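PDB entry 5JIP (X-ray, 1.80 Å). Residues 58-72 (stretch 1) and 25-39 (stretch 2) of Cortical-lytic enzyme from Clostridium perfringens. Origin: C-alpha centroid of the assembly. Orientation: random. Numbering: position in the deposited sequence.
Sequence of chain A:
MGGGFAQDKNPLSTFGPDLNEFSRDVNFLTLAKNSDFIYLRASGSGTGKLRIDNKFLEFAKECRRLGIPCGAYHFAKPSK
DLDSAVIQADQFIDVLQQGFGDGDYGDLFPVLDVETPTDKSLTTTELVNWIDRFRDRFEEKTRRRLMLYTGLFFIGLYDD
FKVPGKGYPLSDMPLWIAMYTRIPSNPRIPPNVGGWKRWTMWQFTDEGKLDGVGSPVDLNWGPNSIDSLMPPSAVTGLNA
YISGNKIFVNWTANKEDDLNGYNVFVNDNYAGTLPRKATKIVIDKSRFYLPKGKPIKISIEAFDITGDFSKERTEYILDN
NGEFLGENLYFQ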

# COMPACT_ATOMS: atom_id res chain seq x y z
N GLU A 58 16.45 -11.31 -29.19
CA GLU A 58 15.91 -12.62 -29.53
C GLU A 58 15.34 -13.32 -28.32
O GLU A 58 14.24 -13.90 -28.38
CB GLU A 58 17.01 -13.46 -30.15
CG GLU A 58 16.71 -14.91 -30.30
CD GLU A 58 17.90 -15.74 -30.80
OE1 GLU A 58 18.89 -15.16 -31.32
OE2 GLU A 58 17.86 -16.98 -30.67
N PHE A 59 16.07 -13.28 -27.20
CA PHE A 59 15.65 -13.95 -25.99
C PHE A 59 14.37 -13.32 -25.44
O PHE A 59 13.48 -14.03 -24.97
CB PHE A 59 16.76 -13.88 -24.95
CG PHE A 59 17.90 -14.87 -25.14
CD1 PHE A 59 17.91 -15.79 -26.18
CD2 PHE A 59 18.97 -14.87 -24.27
CE1 PHE A 59 18.96 -16.70 -26.32
CE2 PHE A 59 20.02 -15.76 -24.42
CZ PHE A 59 19.99 -16.69 -25.45
N ALA A 60 14.31 -11.99 -25.42
CA ALA A 60 13.15 -11.31 -24.85
C ALA A 60 11.91 -11.55 -25.69
O ALA A 60 10.80 -11.72 -25.17
CB ALA A 60 13.42 -9.81 -24.70
N LYS A 61 12.08 -11.56 -27.02
CA LYS A 61 10.93 -11.80 -27.89
C LYS A 61 10.35 -13.19 -27.66
O LYS A 61 9.12 -13.36 -27.60
CB LYS A 61 11.34 -11.63 -29.34
CG LYS A 61 10.17 -11.60 -30.28
CD LYS A 61 10.62 -11.28 -31.70
CE LYS A 61 9.41 -10.96 -32.59
NZ LYS A 61 9.85 -10.61 -33.98
N GLU A 62 11.21 -14.20 -27.50
CA GLU A 62 10.74 -15.57 -27.31
C GLU A 62 10.14 -15.77 -25.92
O GLU A 62 9.13 -16.48 -25.77
CB GLU A 62 11.88 -16.54 -27.56
CG GLU A 62 11.50 -18.02 -27.47
CD GLU A 62 10.56 -18.48 -28.55
OE1 GLU A 62 10.18 -17.69 -29.44
OE2 GLU A 62 10.18 -19.66 -28.50
N CYS A 63 10.71 -15.16 -24.88
CA CYS A 63 10.08 -15.26 -23.57
C CYS A 63 8.68 -14.67 -23.61
O CYS A 63 7.73 -15.24 -23.04
CB CYS A 63 10.94 -14.57 -22.51
SG CYS A 63 12.40 -15.50 -21.99
N ARG A 64 8.52 -13.52 -24.25
CA ARG A 64 7.20 -12.91 -24.35
C ARG A 64 6.27 -13.79 -25.16
O ARG A 64 5.08 -13.94 -24.81
CB ARG A 64 7.31 -11.53 -24.98
CG ARG A 64 7.70 -10.40 -23.96
CD ARG A 64 6.48 -9.98 -23.17
NE ARG A 64 6.76 -9.07 -22.06
CZ ARG A 64 6.86 -7.75 -22.18
NH1 ARG A 64 6.76 -7.19 -23.38
NH2 ARG A 64 7.09 -7.00 -21.10
N ARG A 65 6.78 -14.37 -26.24
CA ARG A 65 5.94 -15.22 -27.08
C ARG A 65 5.43 -16.41 -26.27
O ARG A 65 4.29 -16.86 -26.46
CB ARG A 65 6.72 -15.69 -28.31
CG ARG A 65 5.81 -16.36 -29.41
CD ARG A 65 6.59 -16.92 -30.59
NE ARG A 65 7.33 -18.06 -30.12
CZ ARG A 65 6.80 -19.26 -29.92
NH1 ARG A 65 5.53 -19.50 -30.24
NH2 ARG A 65 7.55 -20.21 -29.39
N LEU A 66 6.26 -16.93 -25.37
CA LEU A 66 5.89 -18.09 -24.57
C LEU A 66 5.20 -17.74 -23.26
O LEU A 66 4.81 -18.65 -22.52
CB LEU A 66 7.13 -18.92 -24.26
CG LEU A 66 7.79 -19.58 -25.47
CD1 LEU A 66 9.08 -20.26 -25.07
CD2 LEU A 66 6.85 -20.55 -26.10
N GLY A 67 5.03 -16.46 -22.96
CA GLY A 67 4.38 -16.08 -21.74
C GLY A 67 5.23 -16.27 -20.50
O GLY A 67 4.69 -16.35 -19.40
N ILE A 68 6.56 -16.36 -20.66
CA ILE A 68 7.45 -16.53 -19.51
C ILE A 68 7.75 -15.16 -18.93
O ILE A 68 8.30 -14.30 -19.63
CB ILE A 68 8.76 -17.23 -19.86
CG1 ILE A 68 8.50 -18.58 -20.56
CG2 ILE A 68 9.57 -17.44 -18.59
CD1 ILE A 68 9.77 -19.18 -21.13
N PRO A 69 7.42 -14.90 -17.66
CA PRO A 69 7.73 -13.57 -17.09
C PRO A 69 9.21 -13.27 -17.24
O PRO A 69 10.07 -14.06 -16.83
CB PRO A 69 7.32 -13.71 -15.62
CG PRO A 69 6.25 -14.78 -15.65
CD PRO A 69 6.70 -15.76 -16.71
N CYS A 70 9.49 -12.12 -17.84
CA CYS A 70 10.80 -11.81 -18.37
C CYS A 70 11.24 -10.42 -17.92
O CYS A 70 10.46 -9.46 -17.98
CB CYS A 70 10.78 -11.91 -19.90
SG CYS A 70 12.40 -11.67 -20.66
N GLY A 71 12.48 -10.31 -17.46
CA GLY A 71 13.04 -9.02 -17.11
C GLY A 71 14.47 -8.94 -17.61
O GLY A 71 15.02 -9.93 -18.09
N ALA A 72 15.08 -7.76 -17.47
CA ALA A 72 16.44 -7.63 -17.97
C ALA A 72 17.28 -6.70 -17.10
O ALA A 72 16.76 -5.82 -16.40
CB ALA A 72 16.44 -7.13 -19.41
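Stretch 2 25-39: DVNFLTLAKNSDFIY

Phe28 drives its ring as a knob into helix 58-66, seated among Phe59, Glu62, Cys63 and Leu66. Its edge meets the face of Phe59 in an offset edge-to-face pair (centroids 5.1 Å apart, planes at 68°; Phe28 CE2 to Phe59 CD1 3.5 Å), and Cys63 SG sits obliquely to the Phe28 ring, 3.4 Å from Phe28 CE1. Leu66 CD1 packs on Phe28 CB at 3.5 Å. Stretch 2 enters as a loop, with Val26 CG2 4.3 Å from Phe59 CZ; Asn27 then caps helix 28-34, its OD1 accepting from Thr30 N at 3.2 Å and weakly from Leu29 N at 3.0 Å. The two helix axes cross at -53° and approach to 10.3 Å. Beyond Gly67, whose positive phi ends the helix of stretch 1 in a Schellman motif, Ile68 points toward stretch 2, its CD1 3.7 Å from Ala32 CB and its CG2 3.8 Å from Ile38 CD1. After the loop residues Ser35, Asp36 and Phe37, stretch 2 runs as a strand from Ile38, parallel to 70-72, pairing Cys70 with Ile38 and Gly71 with Tyr39. Two hydrogen bonds fix this register: Ile38 N to Pro69 O, 2.9 Å, and Gly71 N to Ile38 O, 3.1 Å. The Tyr39 ring lies close against Gly71, Tyr39 CD1 3.4 Å from Gly71 C; an ideal CB on Gly71 would clash with Tyr39 CE1 at 2.7 Å.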

# COMPACT_ATOMS: atom_id res chain seq x y z
N ASP A 25 22.81 -23.01 -25.58
CA ASP A 25 21.81 -24.06 -25.79
C ASP A 25 20.57 -23.80 -24.93
O ASP A 25 20.16 -24.64 -24.14
CB ASP A 25 22.39 -25.45 -25.51
CG ASP A 25 23.64 -25.74 -26.35
OD1 ASP A 25 23.98 -24.94 -27.26
OD2 ASP A 25 24.31 -26.76 -26.10
N VAL A 26 19.98 -22.62 -25.09
CA VAL A 26 18.85 -22.22 -24.26
C VAL A 26 17.54 -22.62 -24.96
O VAL A 26 17.20 -22.08 -26.02
CB VAL A 26 18.88 -20.71 -23.97
CG1 VAL A 26 17.64 -20.29 -23.17
CG2 VAL A 26 20.18 -20.34 -23.24
N ASN A 27 16.80 -23.54 -24.36
CA ASN A 27 15.51 -23.95 -24.88
C ASN A 27 14.41 -23.36 -24.00
O ASN A 27 14.11 -23.88 -22.92
CB ASN A 27 15.39 -25.46 -24.94
CG ASN A 27 14.14 -25.90 -25.63
OD1 ASN A 27 13.12 -25.19 -25.60
ND2 ASN A 27 14.21 -27.04 -26.31
N PHE A 28 13.79 -22.30 -24.50
CA PHE A 28 12.81 -21.57 -23.69
C PHE A 28 11.54 -22.36 -23.50
O PHE A 28 10.86 -22.20 -22.49
CB PHE A 28 12.53 -20.22 -24.31
CG PHE A 28 13.67 -19.25 -24.15
CD1 PHE A 28 13.89 -18.60 -22.94
CD2 PHE A 28 14.54 -18.99 -25.21
CE1 PHE A 28 14.92 -17.71 -22.79
CE2 PHE A 28 15.59 -18.11 -25.08
CZ PHE A 28 15.78 -17.44 -23.86
N LEU A 29 11.22 -23.25 -24.44
CA LEU A 29 10.04 -24.07 -24.23
C LEU A 29 10.25 -24.97 -23.02
O LEU A 29 9.31 -25.23 -22.26
CB LEU A 29 9.72 -24.89 -25.49
CG LEU A 29 8.40 -25.63 -25.45
CD1 LEU A 29 7.25 -24.66 -25.26
CD2 LEU A 29 8.21 -26.44 -26.73
N THR A 30 11.46 -25.46 -22.82
CA THR A 30 11.75 -26.27 -21.65
C THR A 30 11.73 -25.42 -20.38
O THR A 30 11.16 -25.82 -19.36
CB THR A 30 13.10 -26.95 -21.82
OG1 THR A 30 13.05 -27.75 -23.00
CG2 THR A 30 13.46 -27.83 -20.61
N LEU A 31 12.33 -24.23 -20.44
CA LEU A 31 12.36 -23.37 -19.26
C LEU A 31 10.96 -22.92 -18.85
O LEU A 31 10.72 -22.65 -17.67
CB LEU A 31 13.24 -22.16 -19.55
CG LEU A 31 14.75 -22.43 -19.70
CD1 LEU A 31 15.48 -21.14 -20.03
CD2 LEU A 31 15.31 -23.07 -18.43
N ALA A 32 10.04 -22.80 -19.80
CA ALA A 32 8.68 -22.38 -19.47
C ALA A 32 8.03 -23.33 -18.49
O ALA A 32 7.12 -22.94 -17.74
CB ALA A 32 7.83 -22.28 -20.74
N LYS A 33 8.48 -24.59 -18.47
CA LYS A 33 7.90 -25.62 -17.62
C LYS A 33 8.54 -25.67 -16.25
O LYS A 33 7.91 -26.18 -15.31
CB LYS A 33 8.05 -27.01 -18.25
CG LYS A 33 7.30 -27.20 -19.54
CD LYS A 33 5.80 -27.08 -19.34
CE LYS A 33 5.20 -26.13 -20.37
NZ LYS A 33 5.22 -24.70 -19.93
N ASN A 34 9.76 -25.16 -16.10
CA ASN A 34 10.46 -25.29 -14.83
C ASN A 34 10.88 -23.97 -14.20
O ASN A 34 11.38 -23.99 -13.07
CB ASN A 34 11.69 -26.22 -14.98
CG ASN A 34 12.74 -25.71 -15.96
OD1 ASN A 34 12.85 -24.50 -16.24
ND2 ASN A 34 13.52 -26.65 -16.49
N SER A 35 10.66 -22.83 -14.85
CA SER A 35 11.09 -21.54 -14.34
C SER A 35 9.89 -20.62 -14.16
O SER A 35 9.05 -20.51 -15.06
CB SER A 35 12.11 -20.89 -15.28
OG SER A 35 13.23 -21.73 -15.46
N ASP A 36 9.81 -19.96 -13.00
CA ASP A 36 8.76 -18.96 -12.77
C ASP A 36 9.06 -17.65 -13.46
O ASP A 36 8.14 -16.86 -13.73
CB ASP A 36 8.60 -18.71 -11.28
CG ASP A 36 8.17 -19.95 -10.52
OD1 ASP A 36 7.03 -20.42 -10.74
OD2 ASP A 36 8.95 -20.44 -9.71
N PHE A 37 10.33 -17.38 -13.74
CA PHE A 37 10.74 -16.12 -14.34
C PHE A 37 12.09 -16.37 -14.99
O PHE A 37 12.78 -17.34 -14.65
CB PHE A 37 10.86 -14.99 -13.30
CG PHE A 37 11.80 -15.30 -12.16
CD1 PHE A 37 13.18 -15.16 -12.31
CD2 PHE A 37 11.32 -15.79 -10.96
CE1 PHE A 37 14.05 -15.47 -11.28
CE2 PHE A 37 12.18 -16.09 -9.92
CZ PHE A 37 13.56 -15.93 -10.08
N ILE A 38 12.45 -15.50 -15.93
CA ILE A 38 13.79 -15.49 -16.52
C ILE A 38 14.29 -14.05 -16.58
O ILE A 38 13.61 -13.17 -17.14
CB ILE A 38 13.83 -16.10 -17.94
CG1 ILE A 38 13.43 -17.57 -17.91
CG2 ILE A 38 15.21 -15.94 -18.56
CD1 ILE A 38 13.20 -18.14 -19.29
N TYR A 39 15.50 -13.83 -16.08
CA TYR A 39 16.22 -12.57 -16.29
C TYR A 39 17.24 -12.69 -17.41
O TYR A 39 17.90 -13.72 -17.56
CB TYR A 39 16.92 -12.11 -15.01
CG TYR A 39 16.08 -11.11 -14.23
CD1 TYR A 39 15.93 -9.80 -14.67
CD2 TYR A 39 15.43 -11.49 -13.07
CE1 TYR A 39 15.17 -8.89 -13.96
CE2 TYR A 39 14.65 -10.59 -12.36
CZ TYR A 39 14.51 -9.31 -12.80
OH TYR A 39 13.71 -8.47 -12.06